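Local coordinates for PrgB (Enterococcus faecalis, PDB 6EVU), which promotes cell aggregation, biofilm formation and conjugation by binding and compacting DNA, probably through this adhesin domain of the cell-wall-anchored protein, at residues A[104-117]-A[126-138]. Residues are numbered along the deposited sequence; the frame is centred on the assembly and turned at random.
Sequences LEKNKPVTVTYTGL and ITKAEFVYELQSS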
loop_
_atom_site.group_PDB
_atom_site.type_symbol
_atom_site.label_atom_id
_atom_site.label_comp_id
_atom_site.label_asym_id
_atom_site.label_seq_id
_atom_site.Cartn_x
_atom_site.Cartn_y
_atom_site.Cartn_z
ATOM N N LEU A 104 -3.894 -14.767 -0.404
ATOM C CA LEU A 104 -2.497 -14.693 0.048
ATOM C C LEU A 104 -2.329 -15.515 1.314
ATOM O O LEU A 104 -3.130 -15.415 2.256
ATOM C CB LEU A 104 -2.029 -13.257 0.344
ATOM C CG LEU A 104 -2.190 -12.273 -0.829
ATOM C CD1 LEU A 104 -1.694 -10.914 -0.305
ATOM C CD2 LEU A 104 -1.358 -12.741 -1.963
ATOM N N GLU A 105 -1.274 -16.343 1.340
ATOM C CA GLU A 105 -1.043 -17.236 2.461
ATOM C C GLU A 105 0.393 -17.063 2.914
ATOM O O GLU A 105 1.272 -16.722 2.118
ATOM C CB GLU A 105 -1.294 -18.714 2.060
ATOM C CG GLU A 105 -2.759 -18.941 1.614
ATOM C CD GLU A 105 -2.967 -20.379 1.211
ATOM O OE1 GLU A 105 -2.908 -20.717 -0.002
ATOM O OE2 GLU A 105 -3.136 -21.188 2.137
ATOM N N LYS A 106 0.627 -17.378 4.194
ATOM C CA LYS A 106 1.965 -17.318 4.736
ATOM C C LYS A 106 2.887 -18.218 3.917
ATOM O O LYS A 106 2.513 -19.347 3.570
ATOM C CB LYS A 106 1.939 -17.785 6.201
ATOM C CG LYS A 106 3.178 -17.362 7.011
ATOM C CD LYS A 106 3.276 -15.859 7.185
ATOM C CE LYS A 106 4.542 -15.408 7.962
ATOM N NZ LYS A 106 5.841 -15.323 7.204
ATOM N N ASN A 107 4.074 -17.700 3.640
ATOM C CA ASN A 107 5.199 -18.368 2.982
ATOM C C ASN A 107 4.931 -18.722 1.536
ATOM O O ASN A 107 5.600 -19.611 0.992
ATOM C CB ASN A 107 5.616 -19.654 3.734
ATOM C CG ASN A 107 5.950 -19.399 5.178
ATOM O OD1 ASN A 107 6.724 -18.479 5.486
ATOM N ND2 ASN A 107 5.346 -20.190 6.087
ATOM N N LYS A 108 3.938 -18.084 0.897
ATOM C CA LYS A 108 3.590 -18.359 -0.498
ATOM C C LYS A 108 3.504 -17.023 -1.247
ATOM O O LYS A 108 2.404 -16.479 -1.431
ATOM C CB LYS A 108 2.268 -19.116 -0.565
ATOM C CG LYS A 108 2.389 -20.512 0.093
ATOM C CD LYS A 108 1.067 -21.126 0.432
ATOM C CE LYS A 108 1.314 -22.450 1.223
ATOM N NZ LYS A 108 0.082 -22.927 2.005
ATOM N N PRO A 109 4.648 -16.472 -1.678
ATOM C CA PRO A 109 4.647 -15.184 -2.391
ATOM C C PRO A 109 3.948 -15.318 -3.734
ATOM O O PRO A 109 4.034 -16.352 -4.389
ATOM C CB PRO A 109 6.136 -14.849 -2.567
ATOM C CG PRO A 109 6.865 -16.150 -2.289
ATOM C CD PRO A 109 6.004 -17.019 -1.444
ATOM N N VAL A 110 3.183 -14.287 -4.091
ATOM C CA VAL A 110 2.382 -14.291 -5.311
ATOM C C VAL A 110 2.995 -13.268 -6.249
ATOM O O VAL A 110 3.167 -12.090 -5.887
ATOM C CB VAL A 110 0.921 -13.953 -4.990
ATOM C CG1 VAL A 110 0.154 -13.763 -6.292
ATOM C CG2 VAL A 110 0.380 -15.090 -4.095
ATOM N N THR A 111 3.362 -13.697 -7.446
ATOM C CA THR A 111 3.987 -12.763 -8.398
ATOM C C THR A 111 2.936 -12.335 -9.410
ATOM O O THR A 111 2.413 -13.176 -10.151
ATOM C CB THR A 111 5.181 -13.421 -9.106
ATOM O OG1 THR A 111 6.156 -13.869 -8.132
ATOM C CG2 THR A 111 5.836 -12.487 -10.145
ATOM N N VAL A 112 2.652 -11.016 -9.458
ATOM C CA VAL A 112 1.747 -10.414 -10.442
ATOM C C VAL A 112 2.604 -9.740 -11.508
ATOM O O VAL A 112 3.345 -8.804 -11.216
ATOM C CB VAL A 112 0.826 -9.385 -9.757
ATOM C CG1 VAL A 112 -0.118 -8.697 -10.796
ATOM C CG2 VAL A 112 0.080 -10.000 -8.562
ATOM N N THR A 113 2.491 -10.176 -12.753
ATOM C CA THR A 113 3.278 -9.593 -13.834
ATOM C C THR A 113 2.411 -8.658 -14.673
ATOM O O THR A 113 1.327 -9.032 -15.111
ATOM C CB THR A 113 3.852 -10.706 -14.706
ATOM O OG1 THR A 113 4.707 -11.540 -13.898
ATOM C CG2 THR A 113 4.662 -10.122 -15.845
ATOM N N TYR A 114 2.894 -7.447 -14.890
ATOM C CA TYR A 114 2.288 -6.509 -15.833
ATOM C C TYR A 114 3.115 -6.479 -17.101
ATOM O O TYR A 114 4.354 -6.402 -17.044
ATOM C CB TYR A 114 2.223 -5.090 -15.259
ATOM C CG TYR A 114 1.281 -4.964 -14.069
ATOM C CD1 TYR A 114 -0.048 -4.653 -14.295
ATOM C CD2 TYR A 114 1.742 -5.087 -12.761
ATOM C CE1 TYR A 114 -0.935 -4.544 -13.247
ATOM C CE2 TYR A 114 0.867 -4.960 -11.677
ATOM C CZ TYR A 114 -0.484 -4.699 -11.931
ATOM O OH TYR A 114 -1.419 -4.550 -10.916
ATOM N N THR A 115 2.437 -6.482 -18.264
ATOM C CA THR A 115 3.116 -6.183 -19.520
ATOM C C THR A 115 2.446 -4.985 -20.181
ATOM O O THR A 115 1.430 -4.466 -19.705
ATOM C CB THR A 115 3.085 -7.380 -20.475
ATOM O OG1 THR A 115 1.717 -7.762 -20.661
ATOM C CG2 THR A 115 3.821 -8.543 -19.863
ATOM N N GLY A 116 3.048 -4.536 -21.265
ATOM C CA GLY A 116 2.508 -3.424 -22.017
ATOM C C GLY A 116 2.627 -2.082 -21.344
ATOM O O GLY A 116 1.751 -1.237 -21.527
ATOM N N LEU A 117 3.681 -1.854 -20.566
ATOM C CA LEU A 117 3.881 -0.575 -19.898
ATOM C C LEU A 117 4.705 0.395 -20.735
ATOM O O LEU A 117 5.466 0.012 -21.624
ATOM C CB LEU A 117 4.630 -0.776 -18.580
ATOM C CG LEU A 117 4.036 -1.788 -17.623
ATOM C CD1 LEU A 117 4.973 -1.974 -16.391
ATOM C CD2 LEU A 117 2.664 -1.355 -17.223
ATOM N N ILE A 126 10.643 1.175 -19.479
ATOM C CA ILE A 126 10.230 0.032 -18.674
ATOM C C ILE A 126 8.908 -0.453 -19.245
ATOM O O ILE A 126 7.892 0.252 -19.181
ATOM C CB ILE A 126 10.095 0.405 -17.196
ATOM C CG1 ILE A 126 11.499 0.678 -16.653
ATOM C CG2 ILE A 126 9.304 -0.723 -16.393
ATOM C CD1 ILE A 126 11.526 1.429 -15.368
ATOM N N THR A 127 8.910 -1.665 -19.783
ATOM C CA THR A 127 7.737 -2.194 -20.460
ATOM C C THR A 127 7.012 -3.266 -19.671
ATOM O O THR A 127 5.882 -3.622 -20.036
ATOM C CB THR A 127 8.148 -2.803 -21.805
ATOM O OG1 THR A 127 9.126 -3.809 -21.578
ATOM C CG2 THR A 127 8.793 -1.789 -22.697
ATOM N N LYS A 128 7.631 -3.803 -18.619
ATOM C CA LYS A 128 7.059 -4.916 -17.864
ATOM C C LYS A 128 7.474 -4.724 -16.407
ATOM O O LYS A 128 8.537 -4.143 -16.137
ATOM C CB LYS A 128 7.612 -6.249 -18.424
ATOM C CG LYS A 128 7.445 -7.519 -17.563
ATOM C CD LYS A 128 7.889 -8.780 -18.310
ATOM C CE LYS A 128 8.802 -9.703 -17.482
ATOM N NZ LYS A 128 8.906 -11.074 -18.092
ATOM N N ALA A 129 6.658 -5.233 -15.484
ATOM C CA ALA A 129 7.005 -5.229 -14.062
ATOM C C ALA A 129 6.438 -6.461 -13.363
ATOM O O ALA A 129 5.415 -6.999 -13.757
ATOM C CB ALA A 129 6.491 -3.945 -13.382
ATOM N N GLU A 130 7.155 -6.921 -12.341
ATOM C CA GLU A 130 6.704 -7.982 -11.438
ATOM C C GLU A 130 6.473 -7.385 -10.072
ATOM O O GLU A 130 7.390 -6.799 -9.496
ATOM C CB GLU A 130 7.755 -9.085 -11.336
ATOM C CG GLU A 130 7.799 -9.920 -12.598
ATOM C CD GLU A 130 8.940 -10.934 -12.621
ATOM O OE1 GLU A 130 9.840 -10.847 -11.758
ATOM O OE2 GLU A 130 8.954 -11.808 -13.527
ATOM N N PHE A 131 5.228 -7.476 -9.579
ATOM C CA PHE A 131 4.897 -7.081 -8.208
ATOM C C PHE A 131 4.730 -8.363 -7.396
ATOM O O PHE A 131 3.810 -9.129 -7.664
ATOM C CB PHE A 131 3.580 -6.307 -8.232
ATOM C CG PHE A 131 3.699 -4.880 -8.731
ATOM C CD1 PHE A 131 4.276 -4.561 -9.965
ATOM C CD2 PHE A 131 3.231 -3.850 -7.910
ATOM C CE1 PHE A 131 4.386 -3.203 -10.368
ATOM C CE2 PHE A 131 3.370 -2.495 -8.315
ATOM C CZ PHE A 131 3.901 -2.215 -9.543
ATOM N N VAL A 132 5.596 -8.600 -6.413
ATOM C CA VAL A 132 5.545 -9.805 -5.587
ATOM C C VAL A 132 5.005 -9.449 -4.224
ATOM O O VAL A 132 5.585 -8.630 -3.491
ATOM C CB VAL A 132 6.926 -10.454 -5.458
ATOM C CG1 VAL A 132 6.837 -11.695 -4.536
ATOM C CG2 VAL A 132 7.453 -10.756 -6.885
ATOM N N TYR A 133 3.863 -10.056 -3.893
ATOM C CA TYR A 133 3.146 -9.852 -2.631
ATOM C C TYR A 133 3.331 -11.061 -1.738
ATOM O O TYR A 133 3.141 -12.177 -2.185
ATOM C CB TYR A 133 1.658 -9.703 -2.913
ATOM C CG TYR A 133 1.351 -8.495 -3.751
ATOM C CD1 TYR A 133 1.332 -8.553 -5.164
ATOM C CD2 TYR A 133 0.990 -7.290 -3.113
ATOM C CE1 TYR A 133 0.974 -7.392 -5.916
ATOM C CE2 TYR A 133 0.676 -6.170 -3.873
ATOM C CZ TYR A 133 0.666 -6.250 -5.237
ATOM O OH TYR A 133 0.350 -5.201 -6.055
ATOM N N GLU A 134 3.684 -10.819 -0.471
ATOM C CA GLU A 134 3.821 -11.908 0.465
ATOM C C GLU A 134 3.143 -11.511 1.755
ATOM O O GLU A 134 3.536 -10.523 2.383
ATOM C CB GLU A 134 5.297 -12.271 0.696
ATOM C CG GLU A 134 5.378 -13.528 1.501
ATOM C CD GLU A 134 6.769 -14.122 1.572
ATOM O OE1 GLU A 134 7.712 -13.702 0.819
ATOM O OE2 GLU A 134 6.916 -15.060 2.419
ATOM N N LEU A 135 2.163 -12.314 2.175
ATOM C CA LEU A 135 1.566 -12.139 3.494
ATOM C C LEU A 135 2.633 -12.153 4.586
ATOM O O LEU A 135 3.512 -13.034 4.633
ATOM C CB LEU A 135 0.515 -13.233 3.760
ATOM C CG LEU A 135 -0.298 -13.202 5.072
ATOM C CD1 LEU A 135 -1.619 -13.938 4.803
ATOM C CD2 LEU A 135 0.433 -13.938 6.281
ATOM N N GLN A 136 2.504 -11.182 5.506
ATOM C CA GLN A 136 3.277 -11.144 6.739
ATOM C C GLN A 136 2.453 -11.187 8.026
ATOM O O GLN A 136 2.917 -11.780 9.021
ATOM C CB GLN A 136 4.164 -9.895 6.731
ATOM C CG GLN A 136 5.232 -10.046 5.639
ATOM C CD GLN A 136 6.236 -8.941 5.726
ATOM O OE1 GLN A 136 5.860 -7.790 5.703
ATOM N NE2 GLN A 136 7.519 -9.288 5.835
ATOM N N SER A 137 1.250 -10.608 8.043
ATOM C CA SER A 137 0.413 -10.660 9.235
ATOM C C SER A 137 -1.049 -10.648 8.779
ATOM O O SER A 137 -1.403 -9.980 7.803
ATOM C CB SER A 137 0.682 -9.477 10.188
ATOM O OG SER A 137 -0.022 -9.598 11.427
ATOM N N SER A 138 -1.874 -11.421 9.500
ATOM C CA SER A 138 -3.306 -11.446 9.201
ATOM C C SER A 138 -4.084 -11.664 10.476
ATOM O O SER A 138 -3.727 -12.558 11.250
ATOM C CB SER A 138 -3.690 -12.551 8.203
ATOM O OG SER A 138 -5.094 -12.884 8.279
HETATM O O HOH W 1 1.469 -14.562 0.508
HETATM O O HOH W 2 5.078 -15.118 4.452
HETATM O O HOH W 3 6.846 -12.755 -14.929
HETATM O O HOH W 4 -1.138 -5.542 -8.353
#
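E134 OE2 and the backbone O of L135 both accept hydrogen bonds from one water, W2, which lies 2.6 Å from L135 O and in turn accepts hydrogen bonds from K106 NZ and N107 N. The four bonds join the type II turn E105–K108 to the facing strand; E134 OE1 turns instead to a salt bridge with R172. W1 works similarly, donating hydrogen bonds to E105 O and K108 O and accepting one from L135 N. K106 carries its CG anti to the backbone N (chi1 -162°), and a bend at chi2 lays CD 3.5 Å from L135 CD2, the two side chains crossing at about a right angle.

Beyond the turn, strand 110-115 runs antiparallel to 126-137, their axes at 159°. Paired backbone bonds link V110 with Y133, V112 with F131 and Y114 with A129; V110 N to Y133 O, at 2.8 Å, is nearly straight and in the carbonyl plane. This ladder belongs to the larger antiparallel sheet of the GbpC-like adhesin domain, in which strands 42-47 and 169-179 flank the pair.

On the V112, Y114, F131 and Y133 face, the CD2–CE2 edge of Y114 meets the face of F131 in a T-shaped stack, with centroids 5.3 Å apart and planes at 76°. V112 CG2 touches Y133 CE1 at 3.8 Å. W4 joins the Y114 and Y133 hydroxyls, and Y114 OH also bonds S150 O. On the other face, W3 bridges T113 OG1 and E130 OE2, while V132 CG2 packs 3.6 Å from T111 OG1.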